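Local coordinates for protein N-acetylneuraminate lyase (Fusobacterium nucleatum subsp. nucleatum ATCC 25586, PDB 5ZKA) that is a lyase of the dihydrodipicolinate synthetase family, with a chain built on a TIM-barrel fold, at residues C116-T121 against Y146-S151; I35-L40 against K73-E78; K231-L236 against L246-T251. All coordinates share one frame; numbering follows the deposited sequence. Where two conformers were deposited one is given.

Contact 1 of 3, residues C116-T121 against Y146-S151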
ATOM      1  N   CYS A 116       7.565  27.289  -6.295  1.00 30.72           N
ATOM      2  CA  CYS A 116       6.977  26.361  -5.348  1.00 31.05           C
ATOM      3  C   CYS A 116       8.092  25.809  -4.476  1.00 32.81           C
ATOM      4  O   CYS A 116       9.170  25.468  -4.982  1.00 30.38           O
ATOM      5  CB  CYS A 116       6.235  25.226  -6.059  1.00 30.98           C
ATOM      6  SG  CYS A 116       5.307  24.189  -4.907  1.00 33.20           S
ATOM      7  N   LEU A 117       7.825  25.741  -3.174  1.00 27.63           N
ATOM      8  CA  LEU A 117       8.733  25.193  -2.179  1.00 26.64           C
ATOM      9  C   LEU A 117       8.220  23.847  -1.703  1.00 25.80           C
ATOM     10  O   LEU A 117       7.053  23.502  -1.883  1.00 27.25           O
ATOM     11  CB  LEU A 117       8.858  26.117  -0.959  1.00 26.71           C
ATOM     12  CG  LEU A 117       9.232  27.583  -1.165  1.00 29.82           C
ATOM     13  CD1 LEU A 117       9.319  28.292   0.197  1.00 26.31           C
ATOM     14  CD2 LEU A 117      10.541  27.676  -1.900  1.00 31.21           C
ATOM     15  N   SER A 118       9.120  23.098  -1.077  1.00 24.79           N
ATOM     16  CA  SER A 118       8.767  21.914  -0.312  1.00 25.86           C
ATOM     17  C   SER A 118       9.609  21.926   0.952  1.00 26.89           C
ATOM     18  O   SER A 118      10.648  22.585   1.015  1.00 25.72           O
ATOM     19  CB  SER A 118       9.002  20.626  -1.119  1.00 26.90           C
ATOM     20  OG  SER A 118       8.348  19.522  -0.531  1.00 31.81           O
ATOM     21  N   ALA A 119       9.156  21.210   1.980  1.00 28.42           N
ATOM     22  CA  ALA A 119       9.933  21.179   3.215  1.00 24.40           C
ATOM     23  C   ALA A 119       9.631  19.890   3.957  1.00 29.06           C
ATOM     24  O   ALA A 119       8.469  19.621   4.279  1.00 26.56           O
ATOM     25  CB  ALA A 119       9.626  22.392   4.097  1.00 27.15           C
ATOM     26  N   VAL A 120      10.677  19.111   4.245  1.00 29.63           N
ATOM     27  CA  VAL A 120      10.494  17.905   5.043  1.00 27.75           C
ATOM     28  C   VAL A 120       9.987  18.291   6.434  1.00 27.24           C
ATOM     29  O   VAL A 120      10.271  19.381   6.945  1.00 24.62           O
ATOM     30  CB  VAL A 120      11.809  17.112   5.122  1.00 26.91           C
ATOM     31  CG1 VAL A 120      12.913  17.961   5.751  1.00 30.75           C
ATOM     32  CG2 VAL A 120      11.609  15.791   5.881  1.00 28.35           C
ATOM     33  N   THR A 121       9.208  17.401   7.049  1.00 26.33           N
ATOM     34  CA  THR A 121       8.826  17.640   8.433  1.00 28.58           C
ATOM     35  C   THR A 121      10.086  17.791   9.285  1.00 28.80           C
ATOM     36  O   THR A 121      11.055  17.047   9.096  1.00 33.02           O
ATOM     37  CB  THR A 121       7.956  16.497   8.968  1.00 34.48           C
ATOM     38  OG1 THR A 121       8.655  15.253   8.833  1.00 31.02           O
ATOM     39  CG2 THR A 121       6.638  16.418   8.193  1.00 31.73           C
ATOM     40  N   TYR A 146       4.470  29.154  -2.455  1.00 31.43           N
ATOM     41  CA  TYR A 146       3.645  27.971  -2.244  1.00 32.31           C
ATOM     42  C   TYR A 146       4.469  26.858  -1.614  1.00 30.47           C
ATOM     43  O   TYR A 146       5.696  26.820  -1.722  1.00 29.32           O
ATOM     44  CB  TYR A 146       3.044  27.469  -3.560  1.00 36.18           C
ATOM     45  CG  TYR A 146       2.111  28.456  -4.219  1.00 49.38           C
ATOM     46  CD1 TYR A 146       0.977  28.908  -3.564  1.00 50.84           C
ATOM     47  CD2 TYR A 146       2.374  28.944  -5.491  1.00 63.11           C
ATOM     48  CE1 TYR A 146       0.126  29.818  -4.156  1.00 60.14           C
ATOM     49  CE2 TYR A 146       1.528  29.856  -6.093  1.00 70.74           C
ATOM     50  CZ  TYR A 146       0.405  30.290  -5.422  1.00 68.53           C
ATOM     51  OH  TYR A 146      -0.441  31.197  -6.018  1.00 72.31           O
ATOM     52  N   MET A 147       3.772  25.928  -0.964  1.00 28.72           N
ATOM     53  CA  MET A 147       4.436  24.924  -0.145  1.00 30.85           C
ATOM     54  C   MET A 147       3.833  23.551  -0.389  1.00 26.30           C
ATOM     55  O   MET A 147       2.609  23.399  -0.390  1.00 28.34           O
ATOM     56  CB  MET A 147       4.318  25.265   1.349  1.00 29.73           C
ATOM     57  CG  MET A 147       4.788  24.158   2.292  1.00 27.70           C
ATOM     58  SD  MET A 147       6.568  23.821   2.186  1.00 31.53           S
ATOM     59  CE  MET A 147       7.246  25.385   2.764  1.00 26.85           C
ATOM     60  N   ILE A 148       4.695  22.560  -0.580  1.00 23.80           N
ATOM     61  CA  ILE A 148       4.296  21.156  -0.614  1.00 23.16           C
ATOM     62  C   ILE A 148       4.895  20.495   0.619  1.00 25.99           C
ATOM     63  O   ILE A 148       6.113  20.547   0.828  1.00 27.57           O
ATOM     64  CB  ILE A 148       4.749  20.472  -1.918  1.00 25.20           C
ATOM     65  CG1 ILE A 148       3.903  20.963  -3.091  1.00 26.39           C
ATOM     66  CG2 ILE A 148       4.608  18.983  -1.830  1.00 24.24           C
ATOM     67  CD1 ILE A 148       4.556  20.692  -4.418  1.00 31.67           C
ATOM     68  N   ILE A 149       4.035  19.926   1.471  1.00 27.56           N
ATOM     69  CA  ILE A 149       4.504  19.142   2.611  1.00 27.18           C
ATOM     70  C   ILE A 149       5.283  17.935   2.110  1.00 31.08           C
ATOM     71  O   ILE A 149       4.789  17.177   1.269  1.00 29.11           O
ATOM     72  CB  ILE A 149       3.314  18.655   3.447  1.00 28.29           C
ATOM     73  CG1 ILE A 149       2.378  19.792   3.822  1.00 33.16           C
ATOM     74  CG2 ILE A 149       3.791  17.832   4.640  1.00 33.44           C
ATOM     75  CD1 ILE A 149       1.020  19.283   4.308  1.00 35.20           C
ATOM     76  N   TYR A 150       6.491  17.725   2.652  1.00 31.46           N
ATOM     77  CA  TYR A 150       7.294  16.536   2.356  1.00 29.40           C
ATOM     78  C   TYR A 150       7.167  15.595   3.550  1.00 29.78           C
ATOM     79  O   TYR A 150       7.765  15.826   4.603  1.00 32.30           O
ATOM     80  CB  TYR A 150       8.757  16.897   2.073  1.00 29.32           C
ATOM     81  CG  TYR A 150       9.676  15.722   1.719  1.00 35.85           C
ATOM     82  CD1 TYR A 150       9.163  14.458   1.415  1.00 37.06           C
ATOM     83  CD2 TYR A 150      11.058  15.879   1.714  1.00 38.20           C
ATOM     84  CE1 TYR A 150      10.004  13.391   1.095  1.00 43.14           C
ATOM     85  CE2 TYR A 150      11.909  14.821   1.401  1.00 46.47           C
ATOM     86  CZ  TYR A 150      11.377  13.578   1.092  1.00 50.17           C
ATOM     87  OH  TYR A 150      12.219  12.530   0.783  1.00 50.18           O
ATOM     88  N   SER A 151       6.401  14.515   3.373  1.00 36.75           N
ATOM     89  CA  SER A 151       6.111  13.557   4.437  0.69 33.30           C
ATOM     90  C   SER A 151       6.857  12.259   4.153  1.00 35.07           C
ATOM     91  O   SER A 151       6.515  11.534   3.212  1.00 35.73           O
ATOM     92  CB  SER A 151       4.611  13.296   4.553  0.69 32.35           C
ATOM     93  OG  SER A 151       4.380  12.279   5.517  0.69 29.34           O
TER
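M147 forms the apolar centre on one face of this parallel strand pair. Its CG is anti to the backbone N (chi1 171°), and the chain then bends at chi2 and chi3. The bends bring M147 SD back over the partner strand, 3.9 Å from A119 CB. CE lies on the same face, between A119 CB and L117 CB. This face looks out to helix 129-143, where L117 meets T143 and M147 meets I139. I148, on the other face, has its CD1 3.6 Å from C116 SG. Further along that face the Y150 ring lies obliquely beside V120, with CD2 3.7 Å from V120 CB.

Strands 117-120 and 147-150 run side by side in the TIM barrel, joined by a beta-alpha-beta crossover through helix 129-143. L117 N donates to Y146 O (2.8 Å), and L117 O accepts from I148 N (2.9 Å). Y150 N then donates to A119 O, and T121 N to Y150 O. The last bond runs nearly along the C=O axis.

S118 adds a side-chain bond to this ladder. Its OG is anti to the backbone N and donates to I148 O at 2.8 Å, from above the carbonyl plane. The same oxygen takes a weak bond from A119 N (3.3 Å). S118 OG is also hydrogen-bonded to Y57 OH, and Y150 OH to S61 OG. These polar groups sit on the face that looks into the barrel. Their hydrogen bonds probably limit the rotation of S118 and Y150, which is consistent with hydroxyls held in set positions on the inner face of the barrel.

Contact 2 of 3, residues I35-L40 against K73-E78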
ATOM      1  N   ILE A  35      30.568  20.514  -5.268  1.00 36.50           N
ATOM      2  CA  ILE A  35      29.640  20.271  -6.370  1.00 34.26           C
ATOM      3  C   ILE A  35      30.390  20.216  -7.696  1.00 33.33           C
ATOM      4  O   ILE A  35      31.262  21.048  -7.973  1.00 36.88           O
ATOM      5  CB  ILE A  35      28.576  21.379  -6.394  1.00 36.32           C
ATOM      6  CG1 ILE A  35      27.807  21.405  -5.073  1.00 40.36           C
ATOM      7  CG2 ILE A  35      27.648  21.207  -7.582  1.00 36.92           C
ATOM      8  CD1 ILE A  35      27.298  22.773  -4.714  1.00 38.77           C
ATOM      9  N   ASN A  36      30.035  19.248  -8.541  1.00 37.45           N
ATOM     10  CA  ASN A  36      30.523  19.195  -9.926  1.00 33.81           C
ATOM     11  C   ASN A  36      29.487  19.892 -10.800  1.00 34.82           C
ATOM     12  O   ASN A  36      28.500  19.280 -11.222  1.00 33.41           O
ATOM     13  CB  ASN A  36      30.766  17.747 -10.350  1.00 34.51           C
ATOM     14  CG  ASN A  36      31.112  17.592 -11.839  1.00 37.41           C
ATOM     15  OD1 ASN A  36      31.224  18.562 -12.585  1.00 38.39           O
ATOM     16  ND2 ASN A  36      31.297  16.347 -12.262  1.00 42.21           N
ATOM     17  N   GLU A  37      29.721  21.179 -11.089  1.00 35.87           N
ATOM     18  CA  GLU A  37      28.724  21.975 -11.803  1.00 36.62           C
ATOM     19  C   GLU A  37      28.504  21.475 -13.229  1.00 39.10           C
ATOM     20  O   GLU A  37      27.358  21.403 -13.694  1.00 35.81           O
ATOM     21  CB  GLU A  37      29.136  23.446 -11.813  1.00 39.58           C
ATOM     22  CG  GLU A  37      28.246  24.301 -12.694  1.00 50.32           C
ATOM     23  CD  GLU A  37      28.516  25.786 -12.544  1.00 60.61           C
ATOM     24  OE1 GLU A  37      28.971  26.207 -11.454  1.00 67.80           O
ATOM     25  OE2 GLU A  37      28.262  26.527 -13.519  1.00 60.07           O
ATOM     26  N   LYS A  38      29.579  21.132 -13.942  1.00 40.36           N
ATOM     27  CA  LYS A  38      29.426  20.603 -15.296  1.00 38.38           C
ATOM     28  C   LYS A  38      28.529  19.371 -15.304  1.00 42.68           C
ATOM     29  O   LYS A  38      27.619  19.254 -16.132  1.00 38.09           O
ATOM     30  CB  LYS A  38      30.800  20.281 -15.887  1.00 43.23           C
ATOM     31  CG  LYS A  38      30.761  19.733 -17.309  1.00 49.31           C
ATOM     32  N   GLY A  39      28.758  18.448 -14.368  1.00 37.23           N
ATOM     33  CA  GLY A  39      27.956  17.240 -14.329  1.00 32.46           C
ATOM     34  C   GLY A  39      26.528  17.494 -13.901  1.00 31.48           C
ATOM     35  O   GLY A  39      25.607  16.805 -14.358  1.00 34.08           O
ATOM     36  N   LEU A  40      26.318  18.475 -13.011  1.00 31.05           N
ATOM     37  CA  LEU A  40      24.957  18.795 -12.580  1.00 36.76           C
ATOM     38  C   LEU A  40      24.121  19.291 -13.749  1.00 32.16           C
ATOM     39  O   LEU A  40      22.961  18.900 -13.902  1.00 29.84           O
ATOM     40  CB  LEU A  40      24.976  19.839 -11.459  1.00 36.28           C
ATOM     41  CG  LEU A  40      23.605  20.307 -10.958  1.00 31.90           C
ATOM     42  CD1 LEU A  40      22.717  19.114 -10.510  1.00 30.21           C
ATOM     43  CD2 LEU A  40      23.742  21.334  -9.816  1.00 32.41           C
ATOM     44  N   LYS A  73      23.894  24.036  -0.794  1.00 29.96           N
ATOM     45  CA  LYS A  73      22.498  23.957  -1.216  1.00 28.17           C
ATOM     46  C   LYS A  73      22.139  25.118  -2.135  1.00 34.40           C
ATOM     47  O   LYS A  73      21.479  24.929  -3.167  1.00 30.14           O
ATOM     48  CB  LYS A  73      21.565  23.949  -0.006  1.00 28.21           C
ATOM     49  CG  LYS A  73      21.641  22.690   0.844  1.00 29.02           C
ATOM     50  CD  LYS A  73      20.982  22.950   2.214  1.00 27.60           C
ATOM     51  CE  LYS A  73      21.166  21.786   3.179  1.00 34.31           C
ATOM     52  NZ  LYS A  73      20.357  21.995   4.440  1.00 29.46           N
ATOM     53  N   LYS A  74      22.565  26.333  -1.773  1.00 36.37           N
ATOM     54  CA  LYS A  74      22.253  27.502  -2.592  1.00 36.14           C
ATOM     55  C   LYS A  74      22.827  27.367  -4.000  1.00 33.90           C
ATOM     56  O   LYS A  74      22.171  27.723  -4.988  1.00 35.28           O
ATOM     57  CB  LYS A  74      22.777  28.768  -1.909  1.00 30.67           C
ATOM     58  CG  LYS A  74      22.068  29.128  -0.603  1.00 43.71           C
ATOM     59  CD  LYS A  74      22.712  30.367   0.045  1.00 44.70           C
ATOM     60  CE  LYS A  74      21.923  30.861   1.244  1.00 45.80           C
ATOM     61  NZ  LYS A  74      22.586  32.047   1.874  1.00 45.07           N
ATOM     62  N   ARG A  75      24.057  26.863  -4.115  1.00 32.67           N
ATOM     63  CA  ARG A  75      24.678  26.751  -5.430  1.00 33.11           C
ATOM     64  C   ARG A  75      23.947  25.734  -6.304  1.00 33.74           C
ATOM     65  O   ARG A  75      23.797  25.938  -7.515  1.00 37.27           O
ATOM     66  CB  ARG A  75      26.153  26.375  -5.286  1.00 34.99           C
ATOM     67  CG  ARG A  75      26.906  26.355  -6.616  1.00 41.63           C
ATOM     68  CD  ARG A  75      27.206  27.773  -7.122  1.00 51.05           C
ATOM     69  NE  ARG A  75      27.666  27.787  -8.515  1.00 57.89           N
ATOM     70  CZ  ARG A  75      27.072  28.463  -9.498  1.00 64.50           C
ATOM     71  NH1 ARG A  75      25.995  29.198  -9.246  1.00 69.53           N
ATOM     72  NH2 ARG A  75      27.553  28.411 -10.737  1.00 61.91           N
ATOM     73  N   VAL A  76      23.480  24.632  -5.710  1.00 31.24           N
ATOM     74  CA  VAL A  76      22.666  23.671  -6.458  1.00 31.00           C
ATOM     75  C   VAL A  76      21.408  24.344  -6.994  1.00 30.06           C
ATOM     76  O   VAL A  76      21.044  24.181  -8.164  1.00 35.77           O
ATOM     77  CB  VAL A  76      22.318  22.458  -5.576  1.00 32.32           C
ATOM     78  CG1 VAL A  76      21.227  21.605  -6.232  1.00 32.25           C
ATOM     79  CG2 VAL A  76      23.567  21.632  -5.305  1.00 32.44           C
ATOM     80  N   PHE A  77      20.726  25.118  -6.143  1.00 30.65           N
ATOM     81  CA  PHE A  77      19.512  25.806  -6.576  1.00 29.43           C
ATOM     82  C   PHE A  77      19.802  26.789  -7.703  1.00 29.79           C
ATOM     83  O   PHE A  77      18.997  26.929  -8.633  1.00 36.41           O
ATOM     84  CB  PHE A  77      18.863  26.550  -5.407  1.00 28.48           C
ATOM     85  CG  PHE A  77      18.188  25.656  -4.397  1.00 30.66           C
ATOM     86  CD1 PHE A  77      17.196  24.759  -4.776  1.00 28.06           C
ATOM     87  CD2 PHE A  77      18.509  25.756  -3.055  1.00 31.13           C
ATOM     88  CE1 PHE A  77      16.574  23.948  -3.836  1.00 29.21           C
ATOM     89  CE2 PHE A  77      17.873  24.952  -2.102  1.00 28.53           C
ATOM     90  CZ  PHE A  77      16.908  24.049  -2.495  1.00 27.08           C
ATOM     91  N   GLU A  78      20.928  27.509  -7.620  1.00 30.57           N
ATOM     92  CA  GLU A  78      21.284  28.462  -8.680  1.00 32.90           C
ATOM     93  C   GLU A  78      21.465  27.767 -10.022  1.00 38.48           C
ATOM     94  O   GLU A  78      20.946  28.219 -11.051  1.00 36.45           O
ATOM     95  CB  GLU A  78      22.583  29.200  -8.352  1.00 42.57           C
ATOM     96  CG  GLU A  78      22.646  29.930  -7.068  1.00 57.45           C
ATOM     97  CD  GLU A  78      24.038  30.480  -6.822  1.00 64.43           C
ATOM     98  OE1 GLU A  78      24.768  30.720  -7.815  1.00 56.26           O
ATOM     99  OE2 GLU A  78      24.406  30.655  -5.638  1.00 70.59           O
TER
HETATM  100  O   HOH W   1      29.701  25.862  -8.618  1.00 50.05           O
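R75 leaves helix 70-84 with CG anti to the backbone N, which turns the side chain to helix 37-49. Its CB meets I35 CD1 at 3.8 Å, and CG passes the same methyl a little farther off. The chain then bends at chi2 (75°). NE donates to a water at 2.8 Å (R75 NE to water O). That water in turn donates a hydrogen bond to E37 OE1, 2.9 Å from its O. NH2 reaches E37 OE1 directly at 2.7 Å, in a salt bridge. The carboxylate and guanidinium planes are 68° apart, so this is not a flat, two-pronged pairing. E37 OE1 is thus gripped twice, by NH2 and by the water.

The two helices are successive members of the outer layer of the TIM barrel. V76 packs inward on V58 of strand 55-58, between them in the chain. It also receives I35 CD1 on CG2, at 3.9 Å. L40 CD2 comes against V76 CA at 4.2 Å. N36 is the N-cap of helix 37-49, and its OD1 accepts from G39 N at 3.0 Å.

At the other tip of R75, NH1 donates to E78 OE1 within its own helix. This salt bridge is very short, with 2.4 Å from R75 NH1 to E78 OE1, and bent, at 118° on the hydrogen. E78 OE2 is hydrogen-bonded to Y108 OH of helix 99-112.

Contact 3 of 3, residues K231-L236 against L246-T251; sequences KQIFEL and LKIQHT
Q249 NE2 is held by two bonds, one to N253 OD1 and a weak one to D204 O. On the same amide, OE1 accepts from L208 N. Three bonds therefore grip the group and probably fix its rotation. The chain bends at chi2 (78°), which sets the amide beside I233. The I233 side chain lies roughly perpendicular to that of Q249, with I233 CD1 3.7 Å from Q249 OE1. The same methyl reaches the backbone at Q249 CA, 3.6 Å away.

Helices 223-237 and 242-262 form a helical hairpin with a short connection. The axes of segments 231-236 and 246-251 are 9.0 Å apart at 155°, so they run nearly antiparallel. Helix 223-237 follows strand 217-220 of the TIM barrel, and its K231 and F234 side chains touch I21 of strand 20-24.

I248 makes most of the apolar contacts between the helices. Its CG2 meets I233 CG1 at 3.6 Å, with the two side chains lying alongside and pointing opposite ways. Its CD1 meets L236 CD1 at 3.5 Å and also touches Q232 OE1, at 3.6 Å. Beyond the hairpin, H250 ND1 is hydrogen-bonded to an acidic side chain of a neighbouring subunit.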
ATOM      1  N   LYS A 231       6.363   7.689 -16.767  1.00 28.93           N
ATOM      2  CA  LYS A 231       5.293   8.425 -17.431  1.00 32.27           C
ATOM      3  C   LYS A 231       4.301   7.480 -18.105  1.00 33.10           C
ATOM      4  O   LYS A 231       3.093   7.742 -18.106  1.00 34.33           O
ATOM      5  CB  LYS A 231       5.878   9.402 -18.453  1.00 35.71           C
ATOM      6  CG  LYS A 231       6.514  10.626 -17.836  1.00 48.79           C
ATOM      7  CD  LYS A 231       6.859  11.648 -18.912  1.00 57.30           C
ATOM      8  CE  LYS A 231       5.718  12.608 -19.158  1.00 55.04           C
ATOM      9  NZ  LYS A 231       6.239  13.847 -19.786  1.00 54.78           N
ATOM     10  N   GLN A 232       4.788   6.380 -18.687  1.00 29.63           N
ATOM     11  CA  GLN A 232       3.876   5.406 -19.292  1.00 25.19           C
ATOM     12  C   GLN A 232       2.912   4.838 -18.250  1.00 29.25           C
ATOM     13  O   GLN A 232       1.693   4.840 -18.453  1.00 29.73           O
ATOM     14  CB  GLN A 232       4.668   4.274 -19.957  1.00 28.70           C
ATOM     15  CG  GLN A 232       5.376   4.666 -21.244  1.00 32.42           C
ATOM     16  CD  GLN A 232       6.337   3.591 -21.743  1.00 35.88           C
ATOM     17  OE1 GLN A 232       6.675   2.648 -21.018  1.00 36.00           O
ATOM     18  NE2 GLN A 232       6.788   3.736 -22.984  1.00 43.97           N
ATOM     19  N   ILE A 233       3.444   4.334 -17.130  1.00 25.80           N
ATOM     20  CA  ILE A 233       2.579   3.794 -16.071  1.00 26.81           C
ATOM     21  C   ILE A 233       1.513   4.814 -15.693  1.00 31.39           C
ATOM     22  O   ILE A 233       0.309   4.523 -15.703  1.00 29.95           O
ATOM     23  CB  ILE A 233       3.405   3.381 -14.840  1.00 23.24           C
ATOM     24  CG1 ILE A 233       4.367   2.227 -15.161  1.00 24.51           C
ATOM     25  CG2 ILE A 233       2.467   3.022 -13.666  1.00 28.16           C
ATOM     26  CD1 ILE A 233       5.467   2.021 -14.087  1.00 26.24           C
ATOM     27  N   PHE A 234       1.953   6.040 -15.385  1.00 28.08           N
ATOM     28  CA  PHE A 234       1.047   7.109 -14.964  1.00 27.48           C
ATOM     29  C   PHE A 234      -0.034   7.364 -16.011  1.00 35.35           C
ATOM     30  O   PHE A 234      -1.229   7.359 -15.699  1.00 33.24           O
ATOM     31  CB  PHE A 234       1.870   8.373 -14.704  1.00 28.91           C
ATOM     32  CG  PHE A 234       1.108   9.486 -14.046  1.00 30.42           C
ATOM     33  CD1 PHE A 234       0.503   9.300 -12.811  1.00 27.37           C
ATOM     34  CD2 PHE A 234       1.014  10.732 -14.660  1.00 37.93           C
ATOM     35  CE1 PHE A 234      -0.193  10.333 -12.212  1.00 31.34           C
ATOM     36  CE2 PHE A 234       0.323  11.772 -14.066  1.00 36.81           C
ATOM     37  CZ  PHE A 234      -0.283  11.575 -12.843  1.00 31.51           C
ATOM     38  N   GLU A 235       0.368   7.570 -17.271  1.00 30.40           N
ATOM     39  CA  GLU A 235      -0.607   7.903 -18.308  1.00 29.23           C
ATOM     40  C   GLU A 235      -1.518   6.725 -18.620  1.00 33.59           C
ATOM     41  O   GLU A 235      -2.730   6.904 -18.795  1.00 35.32           O
ATOM     42  CB  GLU A 235       0.101   8.364 -19.583  1.00 32.65           C
ATOM     43  N   LEU A 236      -0.956   5.520 -18.720  1.00 28.75           N
ATOM     44  CA  LEU A 236      -1.788   4.370 -19.056  1.00 34.22           C
ATOM     45  C   LEU A 236      -2.823   4.103 -17.971  1.00 30.38           C
ATOM     46  O   LEU A 236      -3.965   3.746 -18.275  1.00 31.60           O
ATOM     47  CB  LEU A 236      -0.923   3.132 -19.276  1.00 32.20           C
ATOM     48  CG  LEU A 236      -0.021   3.145 -20.508  1.00 31.27           C
ATOM     49  CD1 LEU A 236       1.084   2.122 -20.313  1.00 33.46           C
ATOM     50  CD2 LEU A 236      -0.818   2.849 -21.755  1.00 36.67           C
ATOM     51  N   LEU A 246       0.346  -2.350 -15.669  1.00 26.68           N
ATOM     52  CA  LEU A 246       0.880  -3.335 -14.732  1.00 26.68           C
ATOM     53  C   LEU A 246       2.111  -4.025 -15.292  1.00 27.44           C
ATOM     54  O   LEU A 246       3.069  -4.288 -14.551  1.00 26.45           O
ATOM     55  CB  LEU A 246      -0.195  -4.369 -14.377  1.00 29.53           C
ATOM     56  CG  LEU A 246       0.198  -5.478 -13.399  1.00 33.13           C
ATOM     57  CD1 LEU A 246       0.736  -4.878 -12.111  1.00 30.88           C
ATOM     58  CD2 LEU A 246      -0.994  -6.404 -13.079  1.00 27.44           C
ATOM     59  N   LYS A 247       2.100  -4.351 -16.593  1.00 28.12           N
ATOM     60  CA  LYS A 247       3.274  -4.962 -17.213  1.00 26.91           C
ATOM     61  C   LYS A 247       4.486  -4.061 -17.084  1.00 28.96           C
ATOM     62  O   LYS A 247       5.591  -4.532 -16.786  1.00 28.00           O
ATOM     63  CB  LYS A 247       3.002  -5.285 -18.687  1.00 28.65           C
ATOM     64  CG  LYS A 247       2.024  -6.434 -18.883  1.00 40.50           C
ATOM     65  CD  LYS A 247       2.176  -7.075 -20.262  1.00 49.56           C
ATOM     66  CE  LYS A 247       1.077  -8.096 -20.502  1.00 55.67           C
ATOM     67  NZ  LYS A 247      -0.273  -7.464 -20.465  1.00 61.62           N
ATOM     68  N   ILE A 248       4.292  -2.757 -17.286  1.00 23.56           N
ATOM     69  CA  ILE A 248       5.408  -1.818 -17.200  1.00 25.07           C
ATOM     70  C   ILE A 248       5.820  -1.580 -15.746  1.00 22.15           C
ATOM     71  O   ILE A 248       7.013  -1.411 -15.455  1.00 27.23           O
ATOM     72  CB  ILE A 248       5.035  -0.519 -17.930  1.00 28.44           C
ATOM     73  CG1 ILE A 248       4.762  -0.824 -19.410  1.00 34.92           C
ATOM     74  CG2 ILE A 248       6.136   0.528 -17.775  1.00 30.70           C
ATOM     75  CD1 ILE A 248       4.095   0.301 -20.169  1.00 30.74           C
ATOM     76  N   GLN A 249       4.874  -1.588 -14.806  1.00 26.90           N
ATOM     77  CA  GLN A 249       5.261  -1.538 -13.393  1.00 24.61           C
ATOM     78  C   GLN A 249       6.056  -2.777 -12.998  1.00 26.16           C
ATOM     79  O   GLN A 249       7.004  -2.692 -12.204  1.00 24.49           O
ATOM     80  CB  GLN A 249       4.030  -1.398 -12.499  1.00 23.43           C
ATOM     81  CG  GLN A 249       4.357  -1.224 -11.013  1.00 26.76           C
ATOM     82  CD  GLN A 249       4.799   0.193 -10.712  1.00 25.52           C
ATOM     83  OE1 GLN A 249       3.988   1.113 -10.774  1.00 24.60           O
ATOM     84  NE2 GLN A 249       6.085   0.381 -10.414  1.00 27.13           N
ATOM     85  N   HIS A 250       5.681  -3.942 -13.544  1.00 28.92           N
ATOM     86  CA  HIS A 250       6.424  -5.167 -13.264  1.00 24.41           C
ATOM     87  C   HIS A 250       7.865  -5.052 -13.750  1.00 22.28           C
ATOM     88  O   HIS A 250       8.804  -5.438 -13.047  1.00 26.42           O
ATOM     89  CB  HIS A 250       5.743  -6.357 -13.939  1.00 28.96           C
ATOM     90  CG  HIS A 250       4.599  -6.950 -13.167  1.00 26.86           C
ATOM     91  ND1 HIS A 250       4.557  -6.990 -11.791  1.00 29.53           N
ATOM     92  CD2 HIS A 250       3.489  -7.601 -13.596  1.00 31.49           C
ATOM     93  CE1 HIS A 250       3.454  -7.611 -11.405  1.00 34.19           C
ATOM     94  NE2 HIS A 250       2.787  -7.991 -12.481  1.00 30.03           N
ATOM     95  N   THR A 251       8.052  -4.577 -14.983  1.00 23.65           N
ATOM     96  CA  THR A 251       9.399  -4.441 -15.521  1.00 24.55           C
ATOM     97  C   THR A 251      10.185  -3.409 -14.727  1.00 26.43           C
ATOM     98  O   THR A 251      11.355  -3.629 -14.385  1.00 26.30           O
ATOM     99  CB  THR A 251       9.327  -4.041 -16.997  1.00 29.29           C
ATOM    100  OG1 THR A 251       8.695  -5.092 -17.750  1.00 33.92           O
ATOM    101  CG2 THR A 251      10.723  -3.790 -17.557  1.00 30.60           C
TER

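In the fold
Along the chain the order is contact 2, contact 1, contact 3, each closed before the next opens. Contact 1 lies within the parallel sheet of the TIM barrel. Contact 2 joins two helices of its outer layer, its centre about 21 Å from that of contact 1. Contact 3 lies on the opposite side of the chain's centre from both, about 27 Å from contact 1 and 32 Å from contact 2, centre to centre. No two of them touch. Strand 89-93 lies between strands 55-58 and 117-120, so the barrel wall links the region of contact 2 to contact 1. Contact 3 alone of the three comes within reach of the other subunit.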